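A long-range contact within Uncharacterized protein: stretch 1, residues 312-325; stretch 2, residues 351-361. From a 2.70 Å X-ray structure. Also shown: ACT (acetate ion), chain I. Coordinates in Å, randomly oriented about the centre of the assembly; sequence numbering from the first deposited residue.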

ATOM      1  N   THR B 312      33.657 -20.040   5.072  1.00 53.75           N
ATOM      2  CA  THR B 312      33.275 -20.233   6.466  1.00 49.30           C
ATOM      3  C   THR B 312      33.531 -21.671   6.905  1.00 48.76           C
ATOM      4  O   THR B 312      33.624 -22.574   6.077  1.00 50.51           O
ATOM      5  CB  THR B 312      31.792 -19.898   6.708  1.00 43.12           C
ATOM      6  OG1 THR B 312      30.966 -20.881   6.072  1.00 45.22           O
ATOM      7  CG2 THR B 312      31.460 -18.518   6.161  1.00 35.71           C
ATOM      8  N   ALA B 313      33.682 -21.868   8.210  1.00 41.16           N
ATOM      9  CA  ALA B 313      33.947 -23.189   8.773  1.00 39.78           C
ATOM     10  C   ALA B 313      32.762 -24.148   8.658  1.00 41.45           C
ATOM     11  O   ALA B 313      32.899 -25.343   8.920  1.00 33.78           O
ATOM     12  CB  ALA B 313      34.360 -23.054  10.229  1.00 24.44           C
HETATM   13  N   MSE B 314      31.603 -23.627   8.266  1.00 46.18           N
HETATM   14  CA  MSE B 314      30.365 -24.404   8.285  1.00 43.21           C
HETATM   15  C   MSE B 314      30.344 -25.665   7.398  1.00 43.11           C
HETATM   16  O   MSE B 314      29.934 -26.724   7.874  1.00 36.53           O
HETATM   17  CB  MSE B 314      29.180 -23.507   7.913  1.00 31.74           C
HETATM   18  CG  MSE B 314      27.839 -24.133   8.234  1.00 38.53           C
HETATM   19 SE   MSE B 314      26.360 -22.891   8.024  0.65 56.12          SE
HETATM   20  CE  MSE B 314      26.248 -22.917   6.091  1.00 32.85           C
ATOM     21  N   PRO B 315      30.760 -25.563   6.116  1.00 39.98           N
ATOM     22  CA  PRO B 315      30.667 -26.761   5.267  1.00 35.47           C
ATOM     23  C   PRO B 315      31.438 -27.965   5.802  1.00 39.81           C
ATOM     24  O   PRO B 315      30.916 -29.081   5.785  1.00 48.69           O
ATOM     25  CB  PRO B 315      31.269 -26.293   3.939  1.00 37.39           C
ATOM     26  CG  PRO B 315      31.025 -24.837   3.918  1.00 47.81           C
ATOM     27  CD  PRO B 315      31.201 -24.391   5.337  1.00 45.61           C
ATOM     28  N   ASN B 316      32.659 -27.742   6.274  1.00 33.39           N
ATOM     29  CA  ASN B 316      33.469 -28.836   6.794  1.00 34.76           C
ATOM     30  C   ASN B 316      33.032 -29.264   8.190  1.00 44.55           C
ATOM     31  O   ASN B 316      33.293 -30.391   8.607  1.00 50.59           O
ATOM     32  CB  ASN B 316      34.947 -28.450   6.798  1.00 34.85           C
ATOM     33  CG  ASN B 316      35.562 -28.499   5.414  1.00 40.43           C
ATOM     34  OD1 ASN B 316      35.211 -29.352   4.597  1.00 35.51           O
ATOM     35  ND2 ASN B 316      36.481 -27.580   5.140  1.00 42.69           N
ATOM     36  N   PHE B 317      32.365 -28.370   8.912  1.00 34.08           N
ATOM     37  CA  PHE B 317      31.808 -28.728  10.210  1.00 27.23           C
ATOM     38  C   PHE B 317      30.652 -29.706  10.029  1.00 36.60           C
ATOM     39  O   PHE B 317      30.543 -30.692  10.755  1.00 39.41           O
ATOM     40  CB  PHE B 317      31.336 -27.489  10.969  1.00 29.34           C
ATOM     41  CG  PHE B 317      30.786 -27.789  12.336  1.00 36.56           C
ATOM     42  CD1 PHE B 317      31.623 -27.849  13.437  1.00 28.86           C
ATOM     43  CD2 PHE B 317      29.430 -28.013  12.520  1.00 42.72           C
ATOM     44  CE1 PHE B 317      31.119 -28.123  14.695  1.00 36.63           C
ATOM     45  CE2 PHE B 317      28.920 -28.288  13.775  1.00 33.64           C
ATOM     46  CZ  PHE B 317      29.765 -28.343  14.864  1.00 32.32           C
ATOM     47  N   PHE B 318      29.787 -29.420   9.060  1.00 37.31           N
ATOM     48  CA  PHE B 318      28.672 -30.303   8.738  1.00 38.09           C
ATOM     49  C   PHE B 318      29.179 -31.657   8.257  1.00 39.10           C
ATOM     50  O   PHE B 318      28.662 -32.702   8.651  1.00 42.67           O
ATOM     51  CB  PHE B 318      27.768 -29.678   7.671  1.00 34.16           C
ATOM     52  CG  PHE B 318      26.903 -28.560   8.179  1.00 30.61           C
ATOM     53  CD1 PHE B 318      26.761 -28.335   9.538  1.00 34.66           C
ATOM     54  CD2 PHE B 318      26.223 -27.738   7.294  1.00 36.16           C
ATOM     55  CE1 PHE B 318      25.964 -27.306  10.005  1.00 38.20           C
ATOM     56  CE2 PHE B 318      25.423 -26.709   7.755  1.00 36.16           C
ATOM     57  CZ  PHE B 318      25.293 -26.493   9.112  1.00 33.91           C
ATOM     58  N   LEU B 319      30.197 -31.626   7.405  1.00 38.57           N
ATOM     59  CA  LEU B 319      30.766 -32.843   6.841  1.00 35.32           C
ATOM     60  C   LEU B 319      31.460 -33.680   7.914  1.00 37.44           C
ATOM     61  O   LEU B 319      31.347 -34.905   7.920  1.00 44.69           O
ATOM     62  CB  LEU B 319      31.747 -32.500   5.719  1.00 38.39           C
ATOM     63  CG  LEU B 319      32.290 -33.666   4.892  1.00 38.20           C
ATOM     64  CD1 LEU B 319      31.161 -34.405   4.187  1.00 25.55           C
ATOM     65  CD2 LEU B 319      33.319 -33.169   3.891  1.00 27.76           C
ATOM     66  N   ALA B 320      32.174 -33.013   8.816  1.00 40.10           N
ATOM     67  CA  ALA B 320      32.863 -33.701   9.903  1.00 40.39           C
ATOM     68  C   ALA B 320      31.870 -34.396  10.827  1.00 43.47           C
ATOM     69  O   ALA B 320      32.108 -35.517  11.278  1.00 49.59           O
ATOM     70  CB  ALA B 320      33.726 -32.728  10.690  1.00 34.96           C
ATOM     71  N   GLU B 321      30.755 -33.727  11.108  1.00 36.73           N
ATOM     72  CA  GLU B 321      29.706 -34.319  11.928  1.00 37.59           C
ATOM     73  C   GLU B 321      29.099 -35.528  11.228  1.00 39.75           C
ATOM     74  O   GLU B 321      28.763 -36.521  11.871  1.00 44.40           O
ATOM     75  CB  GLU B 321      28.617 -33.293  12.250  1.00 27.98           C
ATOM     76  CG  GLU B 321      28.941 -32.392  13.433  1.00 35.22           C
ATOM     77  CD  GLU B 321      27.752 -31.556  13.878  1.00 50.17           C
ATOM     78  OE1 GLU B 321      26.794 -31.406  13.088  1.00 42.64           O
ATOM     79  OE2 GLU B 321      27.773 -31.052  15.021  1.00 54.81           O
ATOM     80  N   TYR B 322      28.968 -35.441   9.908  1.00 30.88           N
ATOM     81  CA  TYR B 322      28.426 -36.542   9.121  1.00 33.64           C
ATOM     82  C   TYR B 322      29.297 -37.786   9.227  1.00 37.87           C
ATOM     83  O   TYR B 322      28.792 -38.903   9.338  1.00 36.85           O
ATOM     84  CB  TYR B 322      28.282 -36.141   7.652  1.00 27.34           C
ATOM     85  CG  TYR B 322      28.057 -37.320   6.731  1.00 38.76           C
ATOM     86  CD1 TYR B 322      26.814 -37.931   6.650  1.00 40.24           C
ATOM     87  CD2 TYR B 322      29.088 -37.826   5.950  1.00 40.02           C
ATOM     88  CE1 TYR B 322      26.600 -39.010   5.814  1.00 40.11           C
ATOM     89  CE2 TYR B 322      28.883 -38.906   5.111  1.00 38.53           C
ATOM     90  CZ  TYR B 322      27.638 -39.494   5.048  1.00 40.42           C
ATOM     91  OH  TYR B 322      27.424 -40.569   4.215  1.00 50.84           O
ATOM     92  N   TYR B 323      30.609 -37.588   9.187  1.00 32.14           N
ATOM     93  CA  TYR B 323      31.544 -38.702   9.267  1.00 38.70           C
ATOM     94  C   TYR B 323      31.462 -39.393  10.624  1.00 34.30           C
ATOM     95  O   TYR B 323      31.604 -40.611  10.716  1.00 39.95           O
ATOM     96  CB  TYR B 323      32.967 -38.223   8.985  1.00 36.28           C
ATOM     97  CG  TYR B 323      33.230 -37.990   7.514  1.00 44.74           C
ATOM     98  CD1 TYR B 323      32.692 -38.840   6.555  1.00 36.81           C
ATOM     99  CD2 TYR B 323      34.002 -36.919   7.084  1.00 52.06           C
ATOM    100  CE1 TYR B 323      32.922 -38.635   5.208  1.00 40.93           C
ATOM    101  CE2 TYR B 323      34.238 -36.705   5.736  1.00 47.53           C
ATOM    102  CZ  TYR B 323      33.695 -37.567   4.804  1.00 47.44           C
ATOM    103  OH  TYR B 323      33.925 -37.362   3.463  1.00 52.15           O
ATOM    104  N   GLU B 324      31.218 -38.615  11.674  1.00 29.38           N
ATOM    105  CA  GLU B 324      31.023 -39.181  13.004  1.00 30.46           C
ATOM    106  C   GLU B 324      29.759 -40.031  13.057  1.00 32.26           C
ATOM    107  O   GLU B 324      29.748 -41.104  13.660  1.00 41.11           O
ATOM    108  CB  GLU B 324      30.956 -38.077  14.064  1.00 24.52           C
ATOM    109  CG  GLU B 324      32.300 -37.448  14.396  1.00 42.02           C
ATOM    110  CD  GLU B 324      32.231 -36.510  15.588  1.00 56.97           C
ATOM    111  OE1 GLU B 324      31.476 -35.516  15.526  1.00 54.16           O
ATOM    112  OE2 GLU B 324      32.930 -36.770  16.591  1.00 60.46           O
ATOM    113  N   LYS B 325      28.699 -39.550  12.414  1.00 33.79           N
ATOM    114  CA  LYS B 325      27.409 -40.233  12.444  1.00 39.57           C
ATOM    115  C   LYS B 325      27.438 -41.576  11.715  1.00 40.04           C
ATOM    116  O   LYS B 325      26.729 -42.506  12.098  1.00 44.38           O
ATOM    117  CB  LYS B 325      26.319 -39.344  11.841  1.00 38.33           C
ATOM    118  CG  LYS B 325      26.104 -38.034  12.582  1.00 43.67           C
ATOM    119  CD  LYS B 325      25.753 -38.264  14.043  1.00 39.12           C
ATOM    120  CE  LYS B 325      25.600 -36.946  14.785  1.00 39.96           C
ATOM    121  NZ  LYS B 325      25.230 -37.147  16.213  1.00 51.83           N
TER
HETATM  122  C   ACT I 502      25.425 -29.176  17.771  1.00 61.46           C
HETATM  123  O   ACT I 502      26.478 -29.435  17.149  1.00 60.22           O
HETATM  124  OXT ACT I 502      24.378 -29.674  17.304  1.00 67.25           O
HETATM  125  CH3 ACT I 502      25.417 -28.319  19.003  1.00 43.06           C
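Stretch 2 351-361: DLINERITHLQ

Stretch 2, residues 351-361, is helical throughout and belongs to a longer helix that begins earlier in the chain and continues later. It packs beside the helix of stretch 1, which runs through to Lys325. The two run in nearly the same direction, with a crossing angle of 26°. Their axes come no closer than 12.1 Å. At that spacing the backbones do not touch, and side chains bridge the gap. The contact is modest, with 343 Å² buried over both sides.

The register follows the shared direction. The CA atoms of Phe317 and Ile353 lie 7.7 Å apart. The CA of Glu321 is 9.1 Å from the CA of Arg356. The CA of Glu324 is 9.4 Å from the CA of Leu360. The backbones are therefore nearest at the Phe317 pair and farther apart at the two later ones.

Apolar contacts gather at the N-terminal part of the interface. Phe317 has chi1 in the t well, and its CA-to-CB bond points toward stretch 2. Its CD1 lies 4.0 Å from CG1 of Ile353, which meets the edge of the ring. Its CZ lies 3.9 Å from CD2 of Leu352. Ile353 has a sideways CA-to-CB bond, but the end of its side chain comes nearer to stretch 1. There its CD1 is 4.3 Å from CB of Ala313.

Charged contacts centre on Arg356. Its NH2 donates a hydrogen bond to OE2 of Glu321 at 2.8 Å, with an almost straight angle of 173° at the hydrogen. This bond is part of a salt bridge, so opposite charge and good geometry act together. Glu321 also starts sideways, and its extended chi2 (t) helps carry the carboxylate across. OE1 of Glu324 is 4.4 Å from NH2 of Arg356. The charges are opposite, but the distance is beyond a salt bridge.

Arg356 also joins the polar and apolar parts of the contact. Its NH2 lies 3.7 Å from CZ of Phe317, and CE1 of the same ring lies over one face of the guanidinium. The Glu321 carboxylate instead approaches near the guanidinium plane, where the N-H bonds point.

An acetate ion, probably from the crystallisation liquor, binds at the same site. NH1 of Arg356 donates a hydrogen bond to acetate atom O at 2.8 Å. That acetate atom is 3.0 Å from OE2 of Glu321.

Farther along, OE2 of Glu324 approaches CD2 of Leu360 at 3.5 Å. Both side chains start toward the opposing helix.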

ATOM      1  N   ASP B 351      36.551 -22.901  19.227  1.00 57.03           N
ATOM      2  CA  ASP B 351      36.470 -23.580  20.514  1.00 63.29           C
ATOM      3  C   ASP B 351      35.636 -24.853  20.419  1.00 59.39           C
ATOM      4  O   ASP B 351      36.021 -25.896  20.949  1.00 63.33           O
ATOM      5  CB  ASP B 351      35.886 -22.651  21.581  1.00 67.93           C
ATOM      6  CG  ASP B 351      36.763 -21.443  21.849  1.00 76.19           C
ATOM      7  OD1 ASP B 351      37.928 -21.435  21.399  1.00 91.64           O
ATOM      8  OD2 ASP B 351      36.286 -20.504  22.523  1.00 63.84           O
ATOM      9  N   LEU B 352      34.492 -24.761  19.747  1.00 48.18           N
ATOM     10  CA  LEU B 352      33.608 -25.911  19.585  1.00 36.38           C
ATOM     11  C   LEU B 352      34.270 -27.003  18.754  1.00 42.24           C
ATOM     12  O   LEU B 352      34.188 -28.185  19.090  1.00 48.61           O
ATOM     13  CB  LEU B 352      32.287 -25.490  18.941  1.00 30.73           C
ATOM     14  CG  LEU B 352      31.310 -26.617  18.598  1.00 30.51           C
ATOM     15  CD1 LEU B 352      30.973 -27.441  19.831  1.00 26.10           C
ATOM     16  CD2 LEU B 352      30.047 -26.053  17.968  1.00 25.95           C
ATOM     17  N   ILE B 353      34.925 -26.599  17.669  1.00 35.28           N
ATOM     18  CA  ILE B 353      35.636 -27.534  16.807  1.00 35.49           C
ATOM     19  C   ILE B 353      36.742 -28.244  17.582  1.00 45.44           C
ATOM     20  O   ILE B 353      36.956 -29.446  17.420  1.00 48.65           O
ATOM     21  CB  ILE B 353      36.236 -26.819  15.580  1.00 38.19           C
ATOM     22  CG1 ILE B 353      35.120 -26.252  14.700  1.00 41.80           C
ATOM     23  CG2 ILE B 353      37.105 -27.769  14.772  1.00 43.97           C
ATOM     24  CD1 ILE B 353      35.618 -25.439  13.528  1.00 43.43           C
ATOM     25  N   ASN B 354      37.428 -27.496  18.442  1.00 52.94           N
ATOM     26  CA  ASN B 354      38.506 -28.052  19.248  1.00 53.53           C
ATOM     27  C   ASN B 354      38.019 -29.131  20.209  1.00 49.03           C
ATOM     28  O   ASN B 354      38.702 -30.133  20.421  1.00 52.46           O
ATOM     29  CB  ASN B 354      39.211 -26.944  20.030  1.00 57.30           C
ATOM     30  CG  ASN B 354      40.676 -26.824  19.673  1.00 63.88           C
ATOM     31  OD1 ASN B 354      41.048 -26.058  18.784  1.00 64.94           O
ATOM     32  ND2 ASN B 354      41.518 -27.588  20.360  1.00 70.20           N
ATOM     33  N   GLU B 355      36.841 -28.919  20.789  1.00 44.95           N
ATOM     34  CA  GLU B 355      36.248 -29.899  21.694  1.00 47.91           C
ATOM     35  C   GLU B 355      35.972 -31.203  20.952  1.00 52.93           C
ATOM     36  O   GLU B 355      36.163 -32.292  21.495  1.00 59.35           O
ATOM     37  CB  GLU B 355      34.957 -29.357  22.312  1.00 43.03           C
ATOM     38  CG  GLU B 355      34.350 -30.259  23.380  1.00 55.03           C
ATOM     39  CD  GLU B 355      32.983 -29.785  23.842  1.00 76.77           C
ATOM     40  OE1 GLU B 355      32.849 -29.409  25.026  1.00 78.95           O
ATOM     41  OE2 GLU B 355      32.040 -29.796  23.023  1.00 84.89           O
ATOM     42  N   ARG B 356      35.527 -31.081  19.705  1.00 45.56           N
ATOM     43  CA  ARG B 356      35.263 -32.238  18.862  1.00 40.75           C
ATOM     44  C   ARG B 356      36.563 -32.954  18.511  1.00 42.07           C
ATOM     45  O   ARG B 356      36.624 -34.183  18.506  1.00 53.02           O
ATOM     46  CB  ARG B 356      34.530 -31.818  17.587  1.00 34.58           C
ATOM     47  CG  ARG B 356      33.225 -31.074  17.832  1.00 35.02           C
ATOM     48  CD  ARG B 356      32.175 -31.978  18.453  1.00 28.44           C
ATOM     49  NE  ARG B 356      30.945 -31.257  18.772  1.00 35.54           N
ATOM     50  CZ  ARG B 356      29.949 -31.058  17.913  1.00 37.32           C
ATOM     51  NH1 ARG B 356      28.868 -30.392  18.291  1.00 33.95           N
ATOM     52  NH2 ARG B 356      30.035 -31.523  16.674  1.00 42.36           N
ATOM     53  N   ILE B 357      37.598 -32.175  18.218  1.00 40.37           N
ATOM     54  CA  ILE B 357      38.908 -32.726  17.889  1.00 51.25           C
ATOM     55  C   ILE B 357      39.517 -33.425  19.099  1.00 61.90           C
ATOM     56  O   ILE B 357      40.075 -34.517  18.981  1.00 66.00           O
ATOM     57  CB  ILE B 357      39.871 -31.628  17.389  1.00 44.95           C
ATOM     58  CG1 ILE B 357      39.376 -31.055  16.060  1.00 39.33           C
ATOM     59  CG2 ILE B 357      41.282 -32.174  17.232  1.00 34.13           C
ATOM     60  CD1 ILE B 357      40.274 -29.987  15.481  1.00 32.16           C
ATOM     61  N   THR B 358      39.394 -32.793  20.262  1.00 64.27           N
ATOM     62  CA  THR B 358      39.923 -33.349  21.502  1.00 63.27           C
ATOM     63  C   THR B 358      39.264 -34.685  21.825  1.00 63.31           C
ATOM     64  O   THR B 358      39.929 -35.631  22.249  1.00 75.48           O
ATOM     65  CB  THR B 358      39.721 -32.378  22.686  1.00 60.14           C
ATOM     66  OG1 THR B 358      40.344 -31.122  22.389  1.00 58.43           O
ATOM     67  CG2 THR B 358      40.327 -32.949  23.959  1.00 52.80           C
ATOM     68  N   HIS B 359      37.954 -34.761  21.612  1.00 60.01           N
ATOM     69  CA  HIS B 359      37.200 -35.977  21.893  1.00 62.74           C
ATOM     70  C   HIS B 359      37.585 -37.111  20.945  1.00 67.83           C
ATOM     71  O   HIS B 359      37.568 -38.282  21.326  1.00 75.90           O
ATOM     72  CB  HIS B 359      35.698 -35.706  21.803  1.00 61.16           C
ATOM     73  CG  HIS B 359      34.849 -36.887  22.153  1.00 70.07           C
ATOM     74  ND1 HIS B 359      34.482 -37.841  21.228  1.00 74.24           N
ATOM     75  CD2 HIS B 359      34.293 -37.269  23.327  1.00 75.55           C
ATOM     76  CE1 HIS B 359      33.737 -38.759  21.817  1.00 72.40           C
ATOM     77  NE2 HIS B 359      33.607 -38.436  23.091  1.00 77.90           N
ATOM     78  N   LEU B 360      37.931 -36.759  19.711  1.00 63.63           N
ATOM     79  CA  LEU B 360      38.312 -37.751  18.710  1.00 58.08           C
ATOM     80  C   LEU B 360      39.738 -38.255  18.920  1.00 59.84           C
ATOM     81  O   LEU B 360      40.047 -39.406  18.616  1.00 60.32           O
ATOM     82  CB  LEU B 360      38.165 -37.171  17.301  1.00 52.07           C
ATOM     83  CG  LEU B 360      36.737 -37.002  16.778  1.00 52.26           C
ATOM     84  CD1 LEU B 360      36.740 -36.305  15.428  1.00 57.22           C
ATOM     85  CD2 LEU B 360      36.041 -38.351  16.683  1.00 47.78           C
ATOM     86  N   GLN B 361      40.602 -37.390  19.442  1.00 63.56           N
ATOM     87  CA  GLN B 361      41.994 -37.757  19.683  1.00 64.06           C
ATOM     88  C   GLN B 361      42.155 -38.467  21.024  1.00 72.75           C
ATOM     89  O   GLN B 361      43.211 -39.030  21.316  1.00 65.76           O
ATOM     90  CB  GLN B 361      42.893 -36.520  19.623  1.00 42.80           C
ATOM     91  CG  GLN B 361      43.144 -36.017  18.210  1.00 49.55           C
ATOM     92  CD  GLN B 361      44.002 -34.768  18.175  1.00 57.20           C
ATOM     93  OE1 GLN B 361      44.047 -34.004  19.139  1.00 58.12           O
ATOM     94  NE2 GLN B 361      44.691 -34.557  17.059  1.00 56.55           N
TER